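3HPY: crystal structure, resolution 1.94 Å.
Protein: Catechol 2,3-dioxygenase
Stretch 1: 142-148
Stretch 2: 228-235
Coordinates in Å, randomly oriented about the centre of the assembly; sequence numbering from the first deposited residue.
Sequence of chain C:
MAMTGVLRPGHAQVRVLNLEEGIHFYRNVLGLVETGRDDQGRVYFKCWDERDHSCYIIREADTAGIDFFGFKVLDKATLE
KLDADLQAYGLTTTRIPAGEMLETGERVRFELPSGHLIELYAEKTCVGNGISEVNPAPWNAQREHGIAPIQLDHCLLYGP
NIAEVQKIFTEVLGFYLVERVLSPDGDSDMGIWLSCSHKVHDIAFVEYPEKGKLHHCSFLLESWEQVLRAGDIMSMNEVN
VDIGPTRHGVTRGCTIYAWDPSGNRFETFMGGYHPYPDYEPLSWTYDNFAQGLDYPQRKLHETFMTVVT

Stretch 1, residues 142-148: QREHGIA
Stretch 2, residues 228-235: LRAGDIMS

What backbone shapes meet here? Residues 228-235 lie within a longer helix, with phi/psi near -60/-45 throughout and i to i+4 bonds such as I233 N to R229 O (2.8 Å) and M234 N to A230 O (2.8 Å). Residues 142-148 form an irregular segment of the same chain, turned early on by a bond from H145 N to Q142 O of 3.1 Å. The nearest pair of CA atoms across the two is that of I147 and A230, 5.2 Å apart, and together the stretches bury 292 Å².

How does the first half of the segment take part? Q142 stays out of reach. R143 (-63/-19; chi1 t, chi2 t, chi3 p) is marginal, its O lying 4.2 Å from R229 NH2. At E144 (-108/4; chi1 m, chi2 t) the backbone O comes within 3.2 Å of R229 NH2, and the side chain is close too, with CB 4.2 Å from that same NH2. H145 (-87/103; chi1 t) points its CA-to-CB bond away from the helix and makes no contact.

Why is G146 the polar centre? Its phi/psi of 65/-161 has a positive phi, which by itself favours glycine, and its carbonyl meets the edge of the R229 guanidinium. G146 O accepts two hydrogen bonds, from R229 NH1 at 3.1 Å (N-H...O angle 152°) and from R229 NH2 at 3.2 Å (142°), so that one arginine fork grips one oxygen. R229 reaches it with chi1, chi2 and chi3 all t and chi4 at -63°; its CA-to-CB bond points sideways, but its end comes nearer. The arginine charge is thus met by backbone dipoles on this side. G146 C also lies 3.7 Å from I233 CD1.

What does I147 add? With phi/psi -59/-43, chi1 m and chi2 t, it covers its flank of the helix with apolar surface and has the largest covered area in either stretch. CG2 rests 3.8 Å from A230 CB, CG1 lies 4.0 Å from I233 CG2, and CD1 reaches to 4.2 Å from M234 CE. The CA-to-CB bond of I233 (m, t) points toward the segment, and I233 CD1 is also 3.7 Å from I147 N; the CA-to-CB bond of M234 (m, t, t) points sideways, but the end of the side chain comes nearer. These methyl and methylene contacts shed water from both surfaces. A water completes the polar side, donating to I147 O (3.2 Å) and accepting from R229 NH1 (2.8 Å). A148 follows at 53/70, without contact.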

ATOM      1  N   GLN C 142     -14.245   5.656  13.357  1.00 24.93           N
ATOM      2  CA  GLN C 142     -13.770   4.604  14.241  1.00 27.81           C
ATOM      3  C   GLN C 142     -12.472   3.992  13.711  1.00 27.24           C
ATOM      4  O   GLN C 142     -11.581   3.661  14.491  1.00 26.61           O
ATOM      5  CB  GLN C 142     -14.836   3.507  14.394  1.00 29.40           C
ATOM      6  CG  GLN C 142     -16.124   3.968  15.099  1.00 33.05           C
ATOM      7  CD  GLN C 142     -17.196   2.882  15.153  1.00 34.62           C
ATOM      8  OE1 GLN C 142     -17.749   2.488  14.126  1.00 34.53           O
ATOM      9  NE2 GLN C 142     -17.487   2.390  16.358  1.00 36.76           N
ATOM     10  N   ARG C 143     -12.373   3.865  12.390  1.00 26.99           N
ATOM     11  CA  ARG C 143     -11.207   3.275  11.730  1.00 30.15           C
ATOM     12  C   ARG C 143      -9.926   4.071  11.948  1.00 30.54           C
ATOM     13  O   ARG C 143      -8.821   3.559  11.768  1.00 29.73           O
ATOM     14  CB  ARG C 143     -11.459   3.153  10.222  1.00 31.61           C
ATOM     15  CG  ARG C 143     -10.412   2.325   9.488  1.00 37.27           C
ATOM     16  CD  ARG C 143     -10.606   2.319   7.968  1.00 40.17           C
ATOM     17  NE  ARG C 143     -10.269   3.600   7.348  1.00 41.56           N
ATOM     18  CZ  ARG C 143      -9.990   3.750   6.056  1.00 41.85           C
ATOM     19  NH1 ARG C 143     -10.008   2.700   5.247  1.00 39.87           N
ATOM     20  NH2 ARG C 143      -9.678   4.946   5.571  1.00 41.63           N
ATOM     21  N   GLU C 144     -10.071   5.325  12.341  1.00 30.59           N
ATOM     22  CA  GLU C 144      -8.908   6.171  12.535  1.00 32.21           C
ATOM     23  C   GLU C 144      -8.618   6.464  13.995  1.00 31.25           C
ATOM     24  O   GLU C 144      -7.712   7.231  14.310  1.00 30.09           O
ATOM     25  CB  GLU C 144      -9.105   7.476  11.765  1.00 34.47           C
ATOM     26  CG  GLU C 144      -9.472   7.239  10.312  1.00 37.85           C
ATOM     27  CD  GLU C 144      -9.688   8.520   9.541  1.00 38.70           C
ATOM     28  OE1 GLU C 144      -8.693   9.187   9.202  1.00 38.85           O
ATOM     29  OE2 GLU C 144     -10.858   8.866   9.277  1.00 41.78           O
ATOM     30  N   HIS C 145      -9.391   5.854  14.887  1.00 30.03           N
ATOM     31  CA  HIS C 145      -9.196   6.065  16.314  1.00 27.90           C
ATOM     32  C   HIS C 145      -8.148   5.078  16.789  1.00 26.75           C
ATOM     33  O   HIS C 145      -8.435   3.892  16.978  1.00 26.15           O
ATOM     34  CB  HIS C 145     -10.508   5.845  17.065  1.00 29.18           C
ATOM     35  CG  HIS C 145     -10.406   6.085  18.539  1.00 29.44           C
ATOM     36  ND1 HIS C 145     -10.230   7.339  19.078  1.00 29.98           N
ATOM     37  CD2 HIS C 145     -10.483   5.232  19.586  1.00 30.11           C
ATOM     38  CE1 HIS C 145     -10.209   7.252  20.396  1.00 30.15           C
ATOM     39  NE2 HIS C 145     -10.361   5.982  20.730  1.00 31.98           N
ATOM     40  N   GLY C 146      -6.930   5.568  16.983  1.00 25.62           N
ATOM     41  CA  GLY C 146      -5.860   4.685  17.400  1.00 24.86           C
ATOM     42  C   GLY C 146      -5.612   3.695  16.277  1.00 24.39           C
ATOM     43  O   GLY C 146      -6.014   3.935  15.141  1.00 23.20           O
ATOM     44  N   ILE C 147      -4.956   2.586  16.586  1.00 24.65           N
ATOM     45  CA  ILE C 147      -4.658   1.567  15.583  1.00 25.23           C
ATOM     46  C   ILE C 147      -5.961   1.055  14.959  1.00 23.55           C
ATOM     47  O   ILE C 147      -6.053   0.867  13.740  1.00 25.42           O
ATOM     48  CB  ILE C 147      -3.877   0.415  16.235  1.00 24.18           C
ATOM     49  CG1 ILE C 147      -2.620   0.990  16.895  1.00 22.42           C
ATOM     50  CG2 ILE C 147      -3.496  -0.635  15.194  1.00 22.10           C
ATOM     51  CD1 ILE C 147      -1.786  -0.030  17.656  1.00 21.24           C
ATOM     52  N   ALA C 148      -6.952   0.832  15.816  1.00 22.45           N
ATOM     53  CA  ALA C 148      -8.290   0.386  15.429  1.00 22.76           C
ATOM     54  C   ALA C 148      -8.347  -0.872  14.561  1.00 22.02           C
ATOM     55  O   ALA C 148      -8.729  -0.814  13.400  1.00 20.72           O
ATOM     56  CB  ALA C 148      -9.025   1.539  14.736  1.00 23.44           C
ATOM     57  N   LEU C 228       2.244  -0.244   9.212  1.00 22.55           N
ATOM     58  CA  LEU C 228       3.209   0.826   9.431  1.00 23.42           C
ATOM     59  C   LEU C 228       2.612   1.832  10.406  1.00 23.23           C
ATOM     60  O   LEU C 228       3.226   2.193  11.401  1.00 24.39           O
ATOM     61  CB  LEU C 228       3.518   1.520   8.114  1.00 22.37           C
ATOM     62  CG  LEU C 228       4.305   2.827   8.237  1.00 26.66           C
ATOM     63  CD1 LEU C 228       5.607   2.554   8.975  1.00 23.73           C
ATOM     64  CD2 LEU C 228       4.570   3.401   6.839  1.00 26.49           C
ATOM     65  N   ARG C 229       1.397   2.271  10.108  1.00 21.99           N
ATOM     66  CA  ARG C 229       0.700   3.229  10.946  1.00 23.12           C
ATOM     67  C   ARG C 229       0.573   2.727  12.390  1.00 24.11           C
ATOM     68  O   ARG C 229       0.657   3.520  13.330  1.00 21.18           O
ATOM     69  CB  ARG C 229      -0.659   3.488  10.309  1.00 20.00           C
ATOM     70  CG  ARG C 229      -1.723   4.076  11.190  1.00 20.37           C
ATOM     71  CD  ARG C 229      -2.866   4.491  10.295  1.00 19.72           C
ATOM     72  NE  ARG C 229      -3.806   5.347  10.995  1.00 25.12           N
ATOM     73  CZ  ARG C 229      -4.518   4.978  12.053  1.00 26.40           C
ATOM     74  NH1 ARG C 229      -4.406   3.747  12.554  1.00 28.43           N
ATOM     75  NH2 ARG C 229      -5.357   5.843  12.609  1.00 25.82           N
ATOM     76  N   ALA C 230       0.358   1.417  12.553  1.00 24.43           N
ATOM     77  CA  ALA C 230       0.254   0.821  13.889  1.00 25.88           C
ATOM     78  C   ALA C 230       1.595   1.075  14.562  1.00 24.97           C
ATOM     79  O   ALA C 230       1.651   1.486  15.718  1.00 24.31           O
ATOM     80  CB  ALA C 230      -0.005  -0.685  13.794  1.00 23.52           C
ATOM     81  N   GLY C 231       2.668   0.830  13.815  1.00 24.89           N
ATOM     82  CA  GLY C 231       4.005   1.046  14.337  1.00 24.55           C
ATOM     83  C   GLY C 231       4.212   2.487  14.767  1.00 25.63           C
ATOM     84  O   GLY C 231       4.726   2.741  15.867  1.00 25.34           O
ATOM     85  N   ASP C 232       3.813   3.438  13.920  1.00 25.06           N
ATOM     86  CA  ASP C 232       3.965   4.855  14.262  1.00 25.21           C
ATOM     87  C   ASP C 232       3.183   5.169  15.524  1.00 25.18           C
ATOM     88  O   ASP C 232       3.687   5.842  16.421  1.00 26.35           O
ATOM     89  CB  ASP C 232       3.442   5.773  13.153  1.00 25.27           C
ATOM     90  CG  ASP C 232       4.153   5.573  11.844  1.00 24.41           C
ATOM     91  OD1 ASP C 232       5.368   5.296  11.864  1.00 24.12           O
ATOM     92  OD2 ASP C 232       3.497   5.712  10.792  1.00 20.02           O
ATOM     93  N   ILE C 233       1.944   4.694  15.580  1.00 24.19           N
ATOM     94  CA  ILE C 233       1.110   4.939  16.749  1.00 24.09           C
ATOM     95  C   ILE C 233       1.761   4.344  17.998  1.00 25.18           C
ATOM     96  O   ILE C 233       1.749   4.961  19.065  1.00 25.23           O
ATOM     97  CB  ILE C 233      -0.305   4.380  16.536  1.00 24.48           C
ATOM     98  CG1 ILE C 233      -0.944   5.088  15.332  1.00 25.36           C
ATOM     99  CG2 ILE C 233      -1.165   4.625  17.779  1.00 24.34           C
ATOM    100  CD1 ILE C 233      -2.267   4.492  14.871  1.00 27.68           C
ATOM    101  N   MET C 234       2.357   3.167  17.868  1.00 25.30           N
ATOM    102  CA  MET C 234       3.017   2.556  19.013  1.00 25.09           C
ATOM    103  C   MET C 234       4.130   3.463  19.548  1.00 28.01           C
ATOM    104  O   MET C 234       4.261   3.644  20.760  1.00 27.94           O
ATOM    105  CB  MET C 234       3.596   1.195  18.627  1.00 24.48           C
ATOM    106  CG  MET C 234       2.540   0.128  18.419  1.00 23.65           C
ATOM    107  SD  MET C 234       3.229  -1.392  17.815  1.00 28.00           S
ATOM    108  CE  MET C 234       1.726  -2.313  17.571  1.00 25.39           C
ATOM    109  N   SER C 235       4.916   4.044  18.643  1.00 28.27           N
ATOM    110  CA  SER C 235       6.013   4.920  19.041  1.00 29.58           C
ATOM    111  C   SER C 235       5.524   6.214  19.674  1.00 29.63           C
ATOM    112  O   SER C 235       6.058   6.661  20.690  1.00 28.52           O
ATOM    113  CB  SER C 235       6.900   5.247  17.835  1.00 30.53           C
ATOM    114  OG  SER C 235       7.970   6.093  18.225  1.00 31.40           O
TER
HETATM  115  O   HOH W   1      -3.192   1.262  12.254  1.00 28.02           O